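Local coordinates for DPS Protein (Brevibacillus brevis, PDB 1N1Q), which probably condenses and shields chromosomal DNA during starvation, and oxidises ferrous iron with hydrogen peroxide to store it as ferric mineral in a hollow dodecamer, at residues S98-D103 against W142-F147; V105-E110 against A135-H140. All coordinates share one frame; numbering follows the deposited sequence.

Interaction 1: residues S98-D103 against W142-F147; sequences SSVVND and WMLEAF
Val101 and Leu144 meet where the last two long helices of the ferritin-like four-helix bundle, 93-120 and 124-148, run antiparallel, the segment axes 9.5 Å apart at an angle of 146°. The two side chains slide past each other in opposite directions, which brings Val101 CG2 to 3.5 Å from Leu144 CB, tighter than usual for two carbons. The two methyls of Val101 have different main neighbours: CG2, anti to the carbonyl carbon, lies chiefly against the leucine, and CG1, anti to the backbone N (chi1 167°), against the glutamate, 3.9 Å from Glu145 CG. With both methyls removed by an alanine here, Leu144 CB would probably face a gap and the Glu145 chain lose its apolar support. Glu145 starts off alongside the interface, and its extended chain then crosses the valine at about a right angle; its OE2 is about as near Val101 CG1 as its CG is, at 4.0 Å. On the buried side Val100 crosses Leu144 nearly perpendicularly. Phe30 of helix 4-33 and Phe46 of helix 39-66 also pack on Val100. Leucine branch CD1 does the touching, 3.6 Å from Val100 CG1.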
# COMPACT_ATOMS: atom_id res chain seq x y z
N SER A 98 7.56 37.54 1.37
CA SER A 98 7.24 38.65 0.49
C SER A 98 6.90 38.15 -0.92
O SER A 98 6.01 38.69 -1.59
CB SER A 98 8.43 39.62 0.45
OG SER A 98 8.08 40.80 -0.24
N SER A 99 7.60 37.11 -1.36
CA SER A 99 7.36 36.53 -2.68
C SER A 99 5.97 35.88 -2.75
O SER A 99 5.27 35.98 -3.76
CB SER A 99 8.44 35.50 -3.00
OG SER A 99 8.14 34.80 -4.19
N VAL A 100 5.58 35.19 -1.68
CA VAL A 100 4.27 34.55 -1.65
C VAL A 100 3.20 35.63 -1.66
O VAL A 100 2.16 35.49 -2.30
CB VAL A 100 4.09 33.67 -0.41
CG1 VAL A 100 2.69 33.09 -0.38
CG2 VAL A 100 5.13 32.54 -0.43
N VAL A 101 3.46 36.72 -0.94
CA VAL A 101 2.51 37.83 -0.91
C VAL A 101 2.33 38.37 -2.33
O VAL A 101 1.21 38.56 -2.78
CB VAL A 101 3.00 38.97 0.01
CG1 VAL A 101 2.16 40.23 -0.22
CG2 VAL A 101 2.89 38.54 1.47
N ASN A 102 3.44 38.60 -3.03
CA ASN A 102 3.39 39.11 -4.40
C ASN A 102 2.62 38.15 -5.31
O ASN A 102 1.76 38.58 -6.07
CB ASN A 102 4.79 39.32 -4.97
CG ASN A 102 5.54 40.44 -4.29
OD1 ASN A 102 4.94 41.33 -3.68
ND2 ASN A 102 6.86 40.42 -4.39
N ASP A 103 2.94 36.87 -5.23
CA ASP A 103 2.27 35.87 -6.06
C ASP A 103 0.77 35.79 -5.77
O ASP A 103 -0.05 35.81 -6.70
CB ASP A 103 2.91 34.50 -5.87
CG ASP A 103 4.32 34.42 -6.44
OD1 ASP A 103 4.72 35.37 -7.15
OD2 ASP A 103 5.01 33.43 -6.19
N TRP A 142 -3.28 38.85 4.21
CA TRP A 142 -3.30 39.68 5.41
C TRP A 142 -2.30 39.13 6.44
O TRP A 142 -1.51 39.88 7.01
CB TRP A 142 -4.70 39.70 6.05
CG TRP A 142 -4.67 39.72 7.55
CD1 TRP A 142 -4.05 40.64 8.35
CD2 TRP A 142 -5.24 38.75 8.43
NE1 TRP A 142 -4.18 40.29 9.68
CE2 TRP A 142 -4.91 39.13 9.76
CE3 TRP A 142 -6.00 37.58 8.24
CZ2 TRP A 142 -5.32 38.40 10.87
CZ3 TRP A 142 -6.40 36.85 9.35
CH2 TRP A 142 -6.06 37.27 10.65
N MET A 143 -2.34 37.83 6.67
CA MET A 143 -1.43 37.21 7.64
C MET A 143 0.04 37.33 7.28
O MET A 143 0.86 37.64 8.14
CB MET A 143 -1.79 35.73 7.82
CG MET A 143 -3.14 35.50 8.46
SD MET A 143 -3.47 33.75 8.74
CE MET A 143 -4.45 33.39 7.32
N LEU A 144 0.38 37.07 6.02
CA LEU A 144 1.78 37.14 5.60
C LEU A 144 2.31 38.58 5.65
O LEU A 144 3.48 38.80 6.00
CB LEU A 144 1.93 36.56 4.18
CG LEU A 144 1.60 35.06 4.11
CD1 LEU A 144 1.50 34.61 2.66
CD2 LEU A 144 2.67 34.27 4.86
N GLU A 145 1.47 39.55 5.33
CA GLU A 145 1.89 40.94 5.39
C GLU A 145 2.08 41.37 6.84
O GLU A 145 3.00 42.11 7.16
CB GLU A 145 0.88 41.85 4.69
CG GLU A 145 1.02 41.88 3.18
CD GLU A 145 0.21 42.99 2.54
OE1 GLU A 145 0.20 44.11 3.08
OE2 GLU A 145 -0.42 42.73 1.49
N ALA A 146 1.21 40.88 7.72
CA ALA A 146 1.31 41.21 9.14
C ALA A 146 2.64 40.69 9.68
O ALA A 146 3.31 41.37 10.46
CB ALA A 146 0.15 40.59 9.92
N PHE A 147 3.01 39.49 9.25
CA PHE A 147 4.27 38.86 9.64
C PHE A 147 5.46 39.74 9.28
O PHE A 147 6.43 39.85 10.04
CB PHE A 147 4.40 37.51 8.94
CG PHE A 147 5.75 36.84 9.11
CD1 PHE A 147 5.97 35.95 10.15
CD2 PHE A 147 6.79 37.12 8.24
CE1 PHE A 147 7.22 35.33 10.32
CE2 PHE A 147 8.04 36.52 8.39
CZ PHE A 147 8.25 35.62 9.43

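Interaction 2: residues V105-E110 against A135-H140; sequences VDLVGE and AGLEKH
Leu107 and Val108, consecutive on helix 93-120, face Leu137 and Glu138, consecutive on the antiparallel helix 124-148; the short axes lie 9.5 Å apart at 151°. Leu107 comes first and points toward helix 124-148. Its CB is 3.7 Å from Leu137 CD1, and its own CD1 reaches the same methyl at 4.0 Å, so one branch of Leu137 rests against both the root and the end of the Leu107 side chain. Gln16, Asn19, Trp20 and Leu23 of helix 4-33 also touch Leu107, while Phe104 and Leu111 of helix 93-120 pack on Leu137. Val108 follows, its CA 7.0 Å from that of Leu137. Its CG2 touches both residues opposite, 4.0 Å from Leu137 CB and 3.9 Å from Glu138 CG. The other methyl, CG1, anti to the backbone N (chi1 163°), is 3.8 Å from Glu138 OE2: the extended glutamate crosses the valine at about a right angle and lays its carboxylate end beside it. That oxygen also lies close to the carboxylate of Glu134, a closeness of like charges that would probably raise the pKa of one of them. No hydrogen bond joins the segments; buried leucines and, toward the exposed side, a valine-glutamate pair form an antiparallel helix-helix seam of the ferritin-like four-helix bundle.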
# COMPACT_ATOMS: atom_id res chain seq x y z
N VAL A 105 -1.10 38.02 -4.46
CA VAL A 105 -1.73 39.27 -4.88
C VAL A 105 -1.99 39.23 -6.39
O VAL A 105 -3.05 39.64 -6.85
CB VAL A 105 -0.85 40.50 -4.53
CG1 VAL A 105 -1.46 41.77 -5.11
CG2 VAL A 105 -0.73 40.63 -3.03
N ASP A 106 -1.02 38.70 -7.14
CA ASP A 106 -1.16 38.59 -8.58
C ASP A 106 -2.32 37.65 -8.91
O ASP A 106 -3.18 37.96 -9.74
CB ASP A 106 0.15 38.08 -9.18
CG ASP A 106 0.20 38.23 -10.69
OD1 ASP A 106 -0.40 39.19 -11.21
OD2 ASP A 106 0.86 37.39 -11.35
N LEU A 107 -2.37 36.50 -8.23
CA LEU A 107 -3.43 35.53 -8.44
C LEU A 107 -4.81 36.09 -8.12
O LEU A 107 -5.79 35.80 -8.81
CB LEU A 107 -3.20 34.27 -7.61
CG LEU A 107 -1.94 33.46 -7.94
CD1 LEU A 107 -1.99 32.14 -7.17
CD2 LEU A 107 -1.86 33.19 -9.44
N VAL A 108 -4.91 36.90 -7.07
CA VAL A 108 -6.20 37.49 -6.71
C VAL A 108 -6.71 38.32 -7.88
O VAL A 108 -7.89 38.26 -8.24
CB VAL A 108 -6.08 38.40 -5.46
CG1 VAL A 108 -7.30 39.32 -5.35
CG2 VAL A 108 -6.00 37.53 -4.20
N GLY A 109 -5.81 39.08 -8.50
CA GLY A 109 -6.18 39.90 -9.64
C GLY A 109 -6.62 39.03 -10.81
O GLY A 109 -7.61 39.34 -11.47
N GLU A 110 -5.88 37.96 -11.07
CA GLU A 110 -6.22 37.07 -12.17
C GLU A 110 -7.52 36.33 -11.89
O GLU A 110 -8.31 36.09 -12.80
CB GLU A 110 -5.09 36.06 -12.41
CG GLU A 110 -3.77 36.69 -12.86
CD GLU A 110 -2.73 35.67 -13.28
OE1 GLU A 110 -2.94 34.46 -13.05
OE2 GLU A 110 -1.69 36.08 -13.83
N ALA A 135 -10.79 33.99 -1.98
CA ALA A 135 -11.06 34.36 -0.60
C ALA A 135 -9.95 33.85 0.32
O ALA A 135 -9.51 34.55 1.23
CB ALA A 135 -12.43 33.78 -0.15
N GLY A 136 -9.50 32.62 0.06
CA GLY A 136 -8.45 32.03 0.87
C GLY A 136 -7.14 32.77 0.73
O GLY A 136 -6.42 32.97 1.72
N LEU A 137 -6.81 33.19 -0.49
CA LEU A 137 -5.57 33.92 -0.74
C LEU A 137 -5.58 35.28 -0.05
O LEU A 137 -4.58 35.71 0.52
CB LEU A 137 -5.35 34.11 -2.24
CG LEU A 137 -5.15 32.83 -3.07
CD1 LEU A 137 -4.82 33.20 -4.50
CD2 LEU A 137 -4.04 31.99 -2.46
N GLU A 138 -6.73 35.96 -0.11
CA GLU A 138 -6.84 37.26 0.52
C GLU A 138 -6.59 37.16 2.02
O GLU A 138 -5.98 38.04 2.62
CB GLU A 138 -8.22 37.87 0.22
CG GLU A 138 -8.39 38.28 -1.24
CD GLU A 138 -9.76 38.85 -1.56
OE1 GLU A 138 -10.60 38.95 -0.64
OE2 GLU A 138 -10.00 39.22 -2.73
N LYS A 139 -7.03 36.07 2.63
CA LYS A 139 -6.83 35.87 4.06
C LYS A 139 -5.35 35.61 4.32
O LYS A 139 -4.77 36.17 5.26
CB LYS A 139 -7.68 34.71 4.57
CG LYS A 139 -7.53 34.46 6.06
CD LYS A 139 -8.50 33.39 6.53
CE LYS A 139 -8.27 33.08 8.01
NZ LYS A 139 -9.25 32.07 8.52
N HIS A 140 -4.73 34.76 3.50
CA HIS A 140 -3.31 34.47 3.64
C HIS A 140 -2.50 35.74 3.47
O HIS A 140 -1.51 35.96 4.18
CB HIS A 140 -2.84 33.45 2.60
CG HIS A 140 -3.21 32.03 2.91
ND1 HIS A 140 -2.96 31.46 4.14
CD2 HIS A 140 -3.77 31.07 2.15
CE1 HIS A 140 -3.34 30.19 4.12
NE2 HIS A 140 -3.84 29.93 2.92

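How the interactions relate
Interactions 1 and 2 are successive steps along one antiparallel seam between helices 93-120 and 124-148, their centres 10 Å apart. The antiparallel course puts 105-110 and 135-140 between the segments of interaction 1 in sequence; the centre of interaction 2 is about 9 Å from the chain's centre, against about 14 Å for interaction 1. Each pairs two buried residues with each other and sets a partly exposed valine against the leucine and an exposed glutamate, without a hydrogen bond across it. The buried pair is valine-leucine in interaction 1, leucine-leucine in interaction 2. The side chain of Val100 is about 10 Å from that of the iron ligand His31, whereas interaction 2 lies away from the iron sites.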